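Local coordinates for uncharacterized protein (Parabacteroides merdae, PDB 4R7F) that is of unknown function but is built from three immunoglobulin-like beta-sandwich domains, the first matching a family of type 9 secretion system plug proteins, at residues A[27-31]-A[373-377]; A[39-43]-A[131-135]; A[111-115]-A[387-391]; A[193-199]-A[213-218]. All blocks are in the same frame, centred on the assembly; numbering follows the deposited sequence.

Overall arrangement
Near the N terminus, residues 27-31, leading into strand 30-32, meet strand 373-380 and close interaction 1, a loop of more than 340 residues. Inside it, interaction 2 joins strands 39-46 and 129-138, one from each of the facing sheets of the first sandwich. Interaction 3 starts within that span, at 111-115, and ends at 387-391, so it crosses both interactions 1 and 2. Interactions 1 and 3 tie the first sandwich to the C-terminal strands 373-380 and 389-397. Interaction 4, local and nested inside both of these long loops, packs 193-199 on 213-218; Phe218 there touches Tyr374 of interaction 1. Ile31 on Ile39 links interactions 1 and 2, as Tyr377 on Leu390 links 1 and 3.

Interaction 1 (A[27-31]-A[373-377]); sequences SEPYI and EYSIY
The ring of Tyr30 receives the hydroxyl of Tyr377 at its edge, close to the ring plane, with OH of Tyr377 3.4 Å from CD2 of Tyr30. The ring planes are nearly perpendicular, at 87°, with centroids 5.8 Å apart, and the approach is oblique. At the edge of the Tyr377 ring, in its plane, sits a water that is 2.9 Å from Tyr377 OH and is also hydrogen-bonded to Ser375 OG and, weakly, to Glu28 OE1. A second water joins Tyr377 OH to Pro29 O, so waters link the Tyr377 hydroxyl to Pro29 and, with a weak bond, to Glu28 of the other segment. Pro29 itself is the centre of an inverse gamma turn.

Next to this aromatic pair, two carboxylates come from opposite directions, their planes 60° apart, and bring Glu28 OE2 within 2.6 Å of Glu373 OE2. Glu28 reaches this point with a chain folded back at its second torsion (chi2 -67°), whereas Glu373 runs extended beyond CG. Both acids have further partners: Arg273 forms a salt bridge with Glu373 OE1, and Asn189 donates to Glu28 OE1. Thr395 of strand 389-397 is hydrogen-bonded to both Tyr30 OH and Ser375 OG.

The contact thus joins the edge of the first immunoglobulin-like sandwich to strand 373-380, near the C-terminal end of the chain. Two acid oxygens this close in a buried setting imply that one of the pair probably keeps a proton, and Arg273 is likely to offset the negative charge that remains.

Interaction 2 (A[39-43]-A[131-135]); sequences IEINF and FTACF
Phe43 and Phe131 both hold CG between the backbone N and the carbonyl carbon (chi1 68° and 76°), a shared choice that swings the rings into the space between their strands. There the edge of Phe131 meets the face of Phe43: CE2 of Phe131 stands 3.6 Å above the Phe43 plane, over its centre, and the ring planes are 63° apart. This is an edge-to-face pair with centroids 4.8 Å apart. Tyr99 stacks with the Phe43 ring as well. Further along, Ile41 divides its branches, CG2 lying 4.0 Å from Phe131 CZ while CG1 comes 3.8 Å from Ala133 CB. Ile39 lays CB over one face of Phe135, toward the rim, and its CG1 approaches Phe135 CD2 at 3.6 Å.

Such interdigitation, between strands whose axes pass 8.9 Å apart, is the core of a beta sandwich, here that of the first immunoglobulin-like domain. With an alanine in place of Phe43, the edge of Phe131 would probably lose the face it points into, leaving a gap between the sheets. All six touching side chains are apolar and buried, so the contact between the sheets here rests on apolar packing and the burial of hydrophobic surface.

Interaction 3 (A[111-115]-A[387-391]); sequences KVSGN and YDRLI
Val112 and Tyr387 approach from opposite directions, and the valine sets CG1 against the phenol end of the ring, 3.2 Å from Tyr387 OH and 3.7 Å from CZ. With first torsions near +75° and +71°, Tyr387 and Ser113 both tuck their side chains over their own backbones, and this turns Ser113 OG to the start of strand 389-397, where it accepts a hydrogen bond from Leu390 N at 3.0 Å. The same OG lies against Arg389 CA and CB. It is also hydrogen-bonded to Glu139, whose carboxylate forms a salt bridge with Arg389 NE, so one acid serves both segments.

The contact joins the first immunoglobulin-like sandwich to what is probably part of a second: strand 114-122 belongs to a sheet of the first, and strand 389-397 is one of the two outer strands of a three-stranded antiparallel sheet, beside strand 373-380. Their backbones come close at Gly114, whose CA is 3.8 Å from Asp388 O; at its positive phi, 126°, a CB would probably crowd that oxygen and the carbonyl of Ser113. Leu390 puts CB by the Gly114 N, with CD1 reaching Tyr377.

Two waters bridge the segments. One, in the plane of the Tyr387 ring at its edge, links the Tyr387 hydroxyl to Ser113 N. Another donates to Asp388 O over 2.7 Å and accepts from Asn115 N.

Interaction 4 (A[193-199]-A[213-218]); sequences NAVTDLQ and NRNLIF
Val195 packs against residues 213-218, where an Asx turn at Asn213 and a short 3-10 segment interrupt strand 207-219 of what is probably the second sandwich. Val195 crosses Asn215 at about a right angle: CG2 meets Asn215 O at 3.4 Å and CG1 lies 3.8 Å from Asn215 CB. The Val195 and Phe218 side chains cross obliquely, with Val195 CG2 3.6 Å from Phe218 CZ. The backbone O of Asn193 is 3.5 Å from Phe218 CE2, and the Asn193 side-chain amide is turned 75° from the ring. Asn193 ND2 is hydrogen-bonded to Gln187 OE1, and Tyr374 meets the Phe218 ring from strand 373-380.

A second apolar cluster lies further along. Leu198 and Leu216 stand roughly perpendicular, with CD1 of Leu198 4.0 Å from CD2 of Leu216, while CD2 of Leu198 rests beside the Asn213 amide. That amide is used at both ends. Asn213 OD1 accepts from Asn215 N and Asn215 ND2, both donors lying in the carbonyl plane, the latter at 2.7 Å; with CG anti to the backbone N (chi1 -166°), the group turns toward the loop. A valine in place of Asn213 would probably leave Asn215 N and ND2 without their acceptor and cut the water links to the loop.

Those links run through ND2, which donates to two waters: one is also bonded to Asp197 O and Gln199 N, and the other, 2.7 Å from Asn213 ND2, donates to Gln199 O at 2.6 Å.

Interaction 1 (A[27-31]-A[373-377])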
loop_
_atom_site.group_PDB
_atom_site.type_symbol
_atom_site.label_atom_id
_atom_site.label_comp_id
_atom_site.label_asym_id
_atom_site.label_seq_id
_atom_site.Cartn_x
_atom_site.Cartn_y
_atom_site.Cartn_z
ATOM N N SER A 27 4.080 -10.208 3.793
ATOM C CA SER A 27 3.494 -11.016 2.748
ATOM C C SER A 27 2.212 -11.668 3.135
ATOM O O SER A 27 1.710 -11.473 4.226
ATOM C CB SER A 27 4.508 -12.020 2.174
ATOM O OG SER A 27 4.890 -12.950 3.141
ATOM N N GLU A 28 1.636 -12.362 2.161
ATOM C CA GLU A 28 0.497 -13.190 2.384
ATOM C C GLU A 28 0.890 -14.637 2.183
ATOM O O GLU A 28 1.791 -14.949 1.399
ATOM C CB GLU A 28 -0.609 -12.797 1.434
ATOM C CG GLU A 28 -0.958 -11.315 1.474
ATOM C CD GLU A 28 -1.587 -10.855 2.773
ATOM O OE1 GLU A 28 -2.238 -11.655 3.473
ATOM O OE2 GLU A 28 -1.443 -9.661 3.064
ATOM N N PRO A 29 0.191 -15.543 2.863
ATOM C CA PRO A 29 0.523 -16.965 2.773
ATOM C C PRO A 29 -0.052 -17.628 1.524
ATOM O O PRO A 29 -0.845 -18.552 1.629
ATOM C CB PRO A 29 -0.125 -17.529 4.045
ATOM C CG PRO A 29 -1.357 -16.670 4.228
ATOM C CD PRO A 29 -0.993 -15.305 3.725
ATOM N N TYR A 30 0.290 -17.093 0.363
ATOM C CA TYR A 30 0.001 -17.744 -0.898
ATOM C C TYR A 30 1.056 -17.460 -1.947
ATOM O O TYR A 30 1.716 -16.390 -1.953
ATOM C CB TYR A 30 -1.405 -17.393 -1.439
ATOM C CG TYR A 30 -1.751 -15.929 -1.498
ATOM C CD1 TYR A 30 -1.366 -15.136 -2.574
ATOM C CD2 TYR A 30 -2.509 -15.337 -0.491
ATOM C CE1 TYR A 30 -1.701 -13.772 -2.634
ATOM C CE2 TYR A 30 -2.848 -13.976 -0.532
ATOM C CZ TYR A 30 -2.435 -13.188 -1.597
ATOM O OH TYR A 30 -2.807 -11.852 -1.644
ATOM N N ILE A 31 1.184 -18.438 -2.843
ATOM C CA ILE A 31 2.012 -18.335 -4.034
ATOM C C ILE A 31 1.296 -18.885 -5.271
ATOM O O ILE A 31 0.296 -19.596 -5.169
ATOM C CB ILE A 31 3.339 -19.069 -3.835
ATOM C CG1 ILE A 31 3.121 -20.543 -3.512
ATOM C CG2 ILE A 31 4.099 -18.426 -2.684
ATOM C CD1 ILE A 31 4.402 -21.368 -3.501
ATOM N N GLU A 373 -6.392 -5.003 6.206
ATOM C CA GLU A 373 -6.284 -5.698 4.930
ATOM C C GLU A 373 -7.323 -6.807 4.850
ATOM O O GLU A 373 -7.730 -7.339 5.868
ATOM C CB GLU A 373 -4.893 -6.275 4.742
ATOM C CG GLU A 373 -4.548 -7.428 5.665
ATOM C CD GLU A 373 -3.075 -7.734 5.625
ATOM O OE1 GLU A 373 -2.283 -6.887 6.093
ATOM O OE2 GLU A 373 -2.717 -8.797 5.115
ATOM N N TYR A 374 -7.731 -7.146 3.634
ATOM C CA TYR A 374 -8.722 -8.174 3.402
ATOM C C TYR A 374 -8.252 -9.019 2.259
ATOM O O TYR A 374 -7.975 -8.497 1.199
ATOM C CB TYR A 374 -10.060 -7.552 3.024
ATOM C CG TYR A 374 -10.595 -6.699 4.114
ATOM C CD1 TYR A 374 -10.212 -5.378 4.239
ATOM C CD2 TYR A 374 -11.431 -7.216 5.070
ATOM C CE1 TYR A 374 -10.696 -4.583 5.273
ATOM C CE2 TYR A 374 -11.934 -6.417 6.092
ATOM C CZ TYR A 374 -11.556 -5.114 6.210
ATOM O OH TYR A 374 -12.018 -4.349 7.298
ATOM N N SER A 375 -8.165 -10.317 2.480
ATOM C CA SER A 375 -7.764 -11.237 1.426
ATOM C C SER A 375 -9.005 -12.020 0.944
ATOM O O SER A 375 -9.744 -12.577 1.746
ATOM C CB SER A 375 -6.685 -12.184 1.931
ATOM O OG SER A 375 -5.584 -11.526 2.543
ATOM N N ILE A 376 -9.210 -12.032 -0.363
ATOM C CA ILE A 376 -10.355 -12.635 -1.034
ATOM C C ILE A 376 -9.821 -13.812 -1.828
ATOM O O ILE A 376 -8.973 -13.646 -2.698
ATOM C CB ILE A 376 -10.998 -11.638 -1.977
ATOM C CG1 ILE A 376 -11.430 -10.406 -1.178
ATOM C CG2 ILE A 376 -12.202 -12.247 -2.700
ATOM C CD1 ILE A 376 -11.662 -9.208 -2.052
ATOM N N TYR A 377 -10.255 -15.001 -1.439
ATOM C CA TYR A 377 -9.838 -16.258 -2.034
ATOM C C TYR A 377 -11.028 -16.812 -2.789
ATOM O O TYR A 377 -12.104 -16.979 -2.209
ATOM C CB TYR A 377 -9.486 -17.281 -0.939
ATOM C CG TYR A 377 -8.195 -17.028 -0.180
ATOM C CD1 TYR A 377 -8.088 -16.011 0.747
ATOM C CD2 TYR A 377 -7.102 -17.815 -0.394
ATOM C CE1 TYR A 377 -6.896 -15.788 1.443
ATOM C CE2 TYR A 377 -5.931 -17.622 0.290
ATOM C CZ TYR A 377 -5.831 -16.609 1.213
ATOM O OH TYR A 377 -4.643 -16.441 1.878
HETATM O O HOH W 1 -4.576 -14.052 3.526
HETATM O O HOH W 2 -3.632 -19.336 2.630
#

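Interaction 2 (A[39-43]-A[131-135])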
loop_
_atom_site.group_PDB
_atom_site.type_symbol
_atom_site.label_atom_id
_atom_site.label_comp_id
_atom_site.label_asym_id
_atom_site.label_seq_id
_atom_site.Cartn_x
_atom_site.Cartn_y
_atom_site.Cartn_z
ATOM N N ILE A 39 6.975 -20.519 -0.598
ATOM C CA ILE A 39 6.596 -20.339 0.798
ATOM C C ILE A 39 7.734 -20.746 1.709
ATOM O O ILE A 39 8.374 -21.778 1.483
ATOM C CB ILE A 39 5.365 -21.171 1.166
ATOM C CG1 ILE A 39 4.132 -20.566 0.514
ATOM C CG2 ILE A 39 5.155 -21.168 2.668
ATOM C CD1 ILE A 39 3.635 -19.286 1.168
ATOM N N GLU A 40 7.969 -19.931 2.736
ATOM C CA GLU A 40 8.942 -20.213 3.748
ATOM C C GLU A 40 8.215 -20.525 5.054
ATOM O O GLU A 40 7.440 -19.714 5.555
ATOM C CB GLU A 40 9.866 -19.028 3.958
ATOM C CG GLU A 40 10.876 -19.207 5.100
ATOM C CD GLU A 40 11.829 -18.017 5.247
ATOM O OE1 GLU A 40 11.709 -17.068 4.461
ATOM O OE2 GLU A 40 12.701 -18.010 6.141
ATOM N N ILE A 41 8.513 -21.698 5.603
ATOM C CA ILE A 41 8.108 -22.080 6.925
ATOM C C ILE A 41 9.333 -22.004 7.807
ATOM O O ILE A 41 10.291 -22.701 7.610
ATOM C CB ILE A 41 7.524 -23.493 6.948
ATOM C CG1 ILE A 41 6.160 -23.485 6.268
ATOM C CG2 ILE A 41 7.406 -23.971 8.381
ATOM C CD1 ILE A 41 5.817 -24.765 5.565
ATOM N N ASN A 42 9.270 -21.137 8.794
ATOM C CA ASN A 42 10.362 -20.875 9.697
ATOM C C ASN A 42 9.920 -21.052 11.180
ATOM O O ASN A 42 8.848 -20.598 11.604
ATOM C CB ASN A 42 10.828 -19.454 9.439
ATOM C CG ASN A 42 12.209 -19.192 9.978
ATOM O OD1 ASN A 42 12.444 -19.212 11.187
ATOM N ND2 ASN A 42 13.138 -18.975 9.080
ATOM N N PHE A 43 10.753 -21.692 11.978
ATOM C CA PHE A 43 10.403 -21.962 13.341
ATOM C C PHE A 43 11.627 -22.301 14.134
ATOM O O PHE A 43 12.633 -22.671 13.552
ATOM C CB PHE A 43 9.391 -23.120 13.410
ATOM C CG PHE A 43 9.936 -24.453 13.004
ATOM C CD1 PHE A 43 9.897 -24.852 11.690
ATOM C CD2 PHE A 43 10.456 -25.326 13.948
ATOM C CE1 PHE A 43 10.377 -26.107 11.310
ATOM C CE2 PHE A 43 10.943 -26.582 13.578
ATOM C CZ PHE A 43 10.897 -26.977 12.255
ATOM N N PHE A 131 3.416 -29.265 14.814
ATOM C CA PHE A 131 2.737 -28.080 14.296
ATOM C C PHE A 131 2.231 -28.328 12.891
ATOM O O PHE A 131 2.679 -29.228 12.219
ATOM C CB PHE A 131 3.628 -26.847 14.361
ATOM C CG PHE A 131 4.709 -26.779 13.309
ATOM C CD1 PHE A 131 4.417 -26.369 12.018
ATOM C CD2 PHE A 131 6.027 -27.045 13.639
ATOM C CE1 PHE A 131 5.403 -26.254 11.058
ATOM C CE2 PHE A 131 7.029 -26.931 12.687
ATOM C CZ PHE A 131 6.721 -26.543 11.401
ATOM N N THR A 132 1.267 -27.523 12.498
ATOM C CA THR A 132 0.754 -27.433 11.150
ATOM C C THR A 132 1.016 -26.015 10.623
ATOM O O THR A 132 0.784 -25.040 11.324
ATOM C CB THR A 132 -0.743 -27.730 11.201
ATOM O OG1 THR A 132 -0.903 -29.019 11.771
ATOM C CG2 THR A 132 -1.366 -27.729 9.844
ATOM N N ALA A 133 1.559 -25.903 9.416
ATOM C CA ALA A 133 1.699 -24.615 8.736
ATOM C C ALA A 133 0.911 -24.631 7.445
ATOM O O ALA A 133 1.022 -25.557 6.655
ATOM C CB ALA A 133 3.132 -24.313 8.447
ATOM N N CYS A 134 0.080 -23.611 7.254
ATOM C CA CYS A 134 -0.908 -23.596 6.180
ATOM C C CYS A 134 -0.652 -22.433 5.211
ATOM O O CYS A 134 -0.390 -21.311 5.647
ATOM C CB CYS A 134 -2.308 -23.424 6.778
ATOM S SG CYS A 134 -3.014 -24.880 7.543
ATOM N N PHE A 135 -0.763 -22.715 3.910
ATOM C CA PHE A 135 -0.593 -21.729 2.852
ATOM C C PHE A 135 -1.405 -22.187 1.651
ATOM O O PHE A 135 -1.878 -23.336 1.586
ATOM C CB PHE A 135 0.885 -21.548 2.462
ATOM C CG PHE A 135 1.520 -22.780 1.886
ATOM C CD1 PHE A 135 2.130 -23.712 2.711
ATOM C CD2 PHE A 135 1.485 -23.025 0.515
ATOM C CE1 PHE A 135 2.690 -24.868 2.179
ATOM C CE2 PHE A 135 2.028 -24.182 -0.028
ATOM C CZ PHE A 135 2.636 -25.102 0.809
#

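Interaction 3 (A[111-115]-A[387-391])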
loop_
_atom_site.group_PDB
_atom_site.type_symbol
_atom_site.label_atom_id
_atom_site.label_comp_id
_atom_site.label_asym_id
_atom_site.label_seq_id
_atom_site.Cartn_x
_atom_site.Cartn_y
_atom_site.Cartn_z
ATOM N N LYS A 111 1.373 -30.234 -7.845
ATOM C CA LYS A 111 0.776 -30.479 -9.127
ATOM C C LYS A 111 -0.524 -29.735 -9.325
ATOM O O LYS A 111 -0.965 -29.632 -10.449
ATOM C CB LYS A 111 0.497 -31.967 -9.290
ATOM C CG LYS A 111 1.741 -32.800 -9.464
ATOM C CD LYS A 111 1.378 -34.264 -9.513
ATOM C CE LYS A 111 2.619 -35.072 -9.830
ATOM N NZ LYS A 111 2.331 -36.512 -9.662
ATOM N N VAL A 112 -1.170 -29.268 -8.253
ATOM C CA VAL A 112 -2.492 -28.624 -8.381
ATOM C C VAL A 112 -2.567 -27.425 -7.456
ATOM O O VAL A 112 -1.789 -27.287 -6.517
ATOM C CB VAL A 112 -3.686 -29.562 -8.047
ATOM C CG1 VAL A 112 -3.828 -30.698 -9.079
ATOM C CG2 VAL A 112 -3.552 -30.113 -6.634
ATOM N N SER A 113 -3.534 -26.566 -7.716
ATOM C CA SER A 113 -3.732 -25.428 -6.876
ATOM C C SER A 113 -4.516 -25.846 -5.640
ATOM O O SER A 113 -4.966 -26.982 -5.527
ATOM C CB SER A 113 -4.482 -24.355 -7.662
ATOM O OG SER A 113 -5.814 -24.738 -7.879
ATOM N N GLY A 114 -4.724 -24.903 -4.740
ATOM C CA GLY A 114 -5.605 -25.130 -3.591
ATOM C C GLY A 114 -4.925 -24.835 -2.274
ATOM O O GLY A 114 -3.853 -24.187 -2.223
ATOM N N ASN A 115 -5.551 -25.330 -1.211
ATOM C CA ASN A 115 -5.074 -25.117 0.139
ATOM C C ASN A 115 -4.144 -26.268 0.572
ATOM O O ASN A 115 -4.494 -27.441 0.397
ATOM C CB ASN A 115 -6.271 -25.025 1.059
ATOM C CG ASN A 115 -7.020 -23.713 0.919
ATOM O OD1 ASN A 115 -6.481 -22.729 0.416
ATOM N ND2 ASN A 115 -8.288 -23.705 1.336
ATOM N N TYR A 387 -11.859 -31.812 -6.327
ATOM C CA TYR A 387 -11.194 -30.912 -5.370
ATOM C C TYR A 387 -11.412 -29.444 -5.731
ATOM O O TYR A 387 -11.808 -29.114 -6.854
ATOM C CB TYR A 387 -9.696 -31.210 -5.257
ATOM C CG TYR A 387 -8.880 -30.725 -6.425
ATOM C CD1 TYR A 387 -8.925 -31.390 -7.657
ATOM C CD2 TYR A 387 -8.101 -29.576 -6.324
ATOM C CE1 TYR A 387 -8.207 -30.920 -8.762
ATOM C CE2 TYR A 387 -7.363 -29.107 -7.418
ATOM C CZ TYR A 387 -7.413 -29.785 -8.629
ATOM O OH TYR A 387 -6.675 -29.339 -9.705
ATOM N N ASP A 388 -11.181 -28.583 -4.744
ATOM C CA ASP A 388 -11.340 -27.153 -4.885
ATOM C C ASP A 388 -10.036 -26.536 -5.387
ATOM O O ASP A 388 -9.027 -26.507 -4.665
ATOM C CB ASP A 388 -11.670 -26.514 -3.544
ATOM C CG ASP A 388 -13.092 -26.780 -3.080
ATOM O OD1 ASP A 388 -13.992 -26.951 -3.914
ATOM O OD2 ASP A 388 -13.319 -26.783 -1.851
ATOM N N ARG A 389 -10.084 -26.018 -6.613
ATOM C CA ARG A 389 -9.004 -25.197 -7.161
ATOM C C ARG A 389 -9.117 -23.789 -6.664
ATOM O O ARG A 389 -10.226 -23.277 -6.460
ATOM C CB ARG A 389 -9.060 -25.185 -8.681
ATOM C CG ARG A 389 -8.749 -26.541 -9.291
ATOM C CD ARG A 389 -9.261 -26.638 -10.714
ATOM N NE ARG A 389 -8.501 -25.769 -11.613
ATOM C CZ ARG A 389 -8.845 -25.539 -12.879
ATOM N NH1 ARG A 389 -9.954 -26.060 -13.365
ATOM N NH2 ARG A 389 -8.108 -24.766 -13.660
ATOM N N LEU A 390 -7.962 -23.169 -6.480
ATOM C CA LEU A 390 -7.893 -21.799 -6.103
ATOM C C LEU A 390 -7.529 -21.021 -7.369
ATOM O O LEU A 390 -6.386 -21.058 -7.808
ATOM C CB LEU A 390 -6.846 -21.643 -4.999
ATOM C CG LEU A 390 -6.529 -20.232 -4.522
ATOM C CD1 LEU A 390 -7.806 -19.566 -4.079
ATOM C CD2 LEU A 390 -5.497 -20.182 -3.401
ATOM N N ILE A 391 -8.509 -20.335 -7.946
ATOM C CA ILE A 391 -8.377 -19.721 -9.255
ATOM C C ILE A 391 -8.149 -18.213 -9.208
ATOM O O ILE A 391 -7.861 -17.570 -10.213
ATOM C CB ILE A 391 -9.584 -20.053 -10.165
ATOM C CG1 ILE A 391 -10.914 -19.537 -9.625
ATOM C CG2 ILE A 391 -9.650 -21.547 -10.444
ATOM C CD1 ILE A 391 -12.001 -19.470 -10.684
HETATM O O HOH W 3 -5.011 -27.193 -10.234
HETATM O O HOH W 4 -8.528 -25.966 -2.067
#

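Interaction 4 (A[193-199]-A[213-218])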
loop_
_atom_site.group_PDB
_atom_site.type_symbol
_atom_site.label_atom_id
_atom_site.label_comp_id
_atom_site.label_asym_id
_atom_site.label_seq_id
_atom_site.Cartn_x
_atom_site.Cartn_y
_atom_site.Cartn_z
ATOM N N ASN A 193 -13.128 -14.518 12.351
ATOM C CA ASN A 193 -14.269 -13.734 11.844
ATOM C C ASN A 193 -14.321 -13.680 10.313
ATOM O O ASN A 193 -14.820 -12.706 9.723
ATOM C CB ASN A 193 -14.268 -12.336 12.433
ATOM C CG ASN A 193 -13.135 -11.479 11.892
ATOM O OD1 ASN A 193 -12.138 -11.995 11.407
ATOM N ND2 ASN A 193 -13.302 -10.163 11.949
ATOM N N ALA A 194 -13.824 -14.742 9.678
ATOM C CA ALA A 194 -13.805 -14.841 8.224
ATOM C C ALA A 194 -15.211 -15.052 7.676
ATOM O O ALA A 194 -16.100 -15.480 8.380
ATOM C CB ALA A 194 -12.896 -15.960 7.779
ATOM N N VAL A 195 -15.403 -14.744 6.400
ATOM C CA VAL A 195 -16.703 -14.800 5.779
ATOM C C VAL A 195 -16.650 -15.727 4.560
ATOM O O VAL A 195 -15.652 -15.749 3.818
ATOM C CB VAL A 195 -17.125 -13.379 5.319
ATOM C CG1 VAL A 195 -18.440 -13.419 4.572
ATOM C CG2 VAL A 195 -17.243 -12.449 6.502
ATOM N N THR A 196 -17.752 -16.433 4.345
ATOM C CA THR A 196 -17.950 -17.305 3.191
ATOM C C THR A 196 -19.452 -17.507 2.967
ATOM O O THR A 196 -20.266 -16.767 3.527
ATOM C CB THR A 196 -17.212 -18.633 3.348
ATOM O OG1 THR A 196 -17.315 -19.370 2.132
ATOM C CG2 THR A 196 -17.808 -19.465 4.470
ATOM N N ASP A 197 -19.842 -18.475 2.144
ATOM C CA ASP A 197 -21.276 -18.605 1.721
ATOM C C ASP A 197 -21.807 -17.286 1.132
ATOM O O ASP A 197 -22.815 -16.726 1.578
ATOM C CB ASP A 197 -22.190 -19.110 2.864
ATOM C CG ASP A 197 -21.702 -20.441 3.456
ATOM O OD1 ASP A 197 -21.300 -21.333 2.672
ATOM O OD2 ASP A 197 -21.689 -20.593 4.704
ATOM N N LEU A 198 -21.100 -16.774 0.133
ATOM C CA LEU A 198 -21.479 -15.525 -0.493
ATOM C C LEU A 198 -22.296 -15.851 -1.748
ATOM O O LEU A 198 -22.022 -16.809 -2.454
ATOM C CB LEU A 198 -20.222 -14.720 -0.844
ATOM C CG LEU A 198 -19.317 -14.309 0.317
ATOM C CD1 LEU A 198 -18.123 -13.543 -0.188
ATOM C CD2 LEU A 198 -20.090 -13.436 1.283
ATOM N N GLN A 199 -23.294 -15.043 -2.043
ATOM C CA GLN A 199 -23.937 -15.168 -3.335
ATOM C C GLN A 199 -23.669 -13.919 -4.190
ATOM O O GLN A 199 -23.688 -12.792 -3.706
ATOM C CB GLN A 199 -25.430 -15.480 -3.168
ATOM C CG GLN A 199 -25.679 -16.917 -2.670
ATOM C CD GLN A 199 -25.484 -17.980 -3.760
ATOM O OE1 GLN A 199 -26.388 -18.212 -4.582
ATOM N NE2 GLN A 199 -24.301 -18.634 -3.775
ATOM N N ASN A 213 -23.133 -6.843 -0.309
ATOM C CA ASN A 213 -23.419 -8.052 0.425
ATOM C C ASN A 213 -23.296 -7.779 1.908
ATOM O O ASN A 213 -22.259 -7.340 2.382
ATOM C CB ASN A 213 -22.433 -9.130 0.000
ATOM C CG ASN A 213 -22.840 -10.491 0.445
ATOM O OD1 ASN A 213 -23.068 -10.725 1.651
ATOM N ND2 ASN A 213 -22.948 -11.417 -0.514
ATOM N N ARG A 214 -24.369 -8.040 2.643
ATOM C CA ARG A 214 -24.417 -7.690 4.038
ATOM C C ARG A 214 -23.319 -8.414 4.831
ATOM O O ARG A 214 -22.762 -7.858 5.771
ATOM C CB ARG A 214 -25.797 -7.980 4.593
ATOM C CG ARG A 214 -25.969 -7.771 6.076
ATOM C CD ARG A 214 -26.057 -6.302 6.455
ATOM N NE ARG A 214 -26.145 -6.188 7.914
ATOM C CZ ARG A 214 -25.121 -6.385 8.747
ATOM N NH1 ARG A 214 -23.924 -6.702 8.302
ATOM N NH2 ARG A 214 -25.282 -6.249 10.040
ATOM N N ASN A 215 -22.977 -9.631 4.433
ATOM C CA ASN A 215 -21.972 -10.415 5.163
ATOM C C ASN A 215 -20.576 -9.857 4.974
ATOM O O ASN A 215 -19.674 -10.292 5.653
ATOM C CB ASN A 215 -21.961 -11.867 4.669
ATOM C CG ASN A 215 -23.352 -12.451 4.610
ATOM O OD1 ASN A 215 -23.898 -12.754 5.632
ATOM N ND2 ASN A 215 -23.958 -12.534 3.406
ATOM N N LEU A 216 -20.385 -8.959 4.003
ATOM C CA LEU A 216 -19.071 -8.439 3.713
ATOM C C LEU A 216 -18.787 -7.156 4.462
ATOM O O LEU A 216 -17.826 -6.449 4.145
ATOM C CB LEU A 216 -18.860 -8.277 2.215
ATOM C CG LEU A 216 -18.586 -9.589 1.504
ATOM C CD1 LEU A 216 -18.487 -9.358 0.021
ATOM C CD2 LEU A 216 -17.328 -10.253 2.022
ATOM N N ILE A 217 -19.588 -6.898 5.491
ATOM C CA ILE A 217 -19.393 -5.772 6.370
ATOM C C ILE A 217 -18.747 -6.266 7.661
ATOM O O ILE A 217 -19.290 -7.092 8.373
ATOM C CB ILE A 217 -20.713 -5.061 6.689
ATOM C CG1 ILE A 217 -21.350 -4.548 5.401
ATOM C CG2 ILE A 217 -20.442 -3.881 7.604
ATOM C CD1 ILE A 217 -22.657 -3.802 5.606
ATOM N N PHE A 218 -17.571 -5.745 7.947
ATOM C CA PHE A 218 -16.750 -6.188 9.057
ATOM C C PHE A 218 -16.679 -5.080 10.060
ATOM O O PHE A 218 -16.707 -3.916 9.669
ATOM C CB PHE A 218 -15.343 -6.393 8.569
ATOM C CG PHE A 218 -15.161 -7.618 7.769
ATOM C CD1 PHE A 218 -15.388 -7.607 6.404
ATOM C CD2 PHE A 218 -14.682 -8.764 8.359
ATOM C CE1 PHE A 218 -15.190 -8.743 5.635
ATOM C CE2 PHE A 218 -14.505 -9.922 7.612
ATOM C CZ PHE A 218 -14.763 -9.906 6.242
HETATM O O HOH W 5 -24.372 -14.139 0.453
HETATM O O HOH W 6 -23.028 -10.370 -3.023
#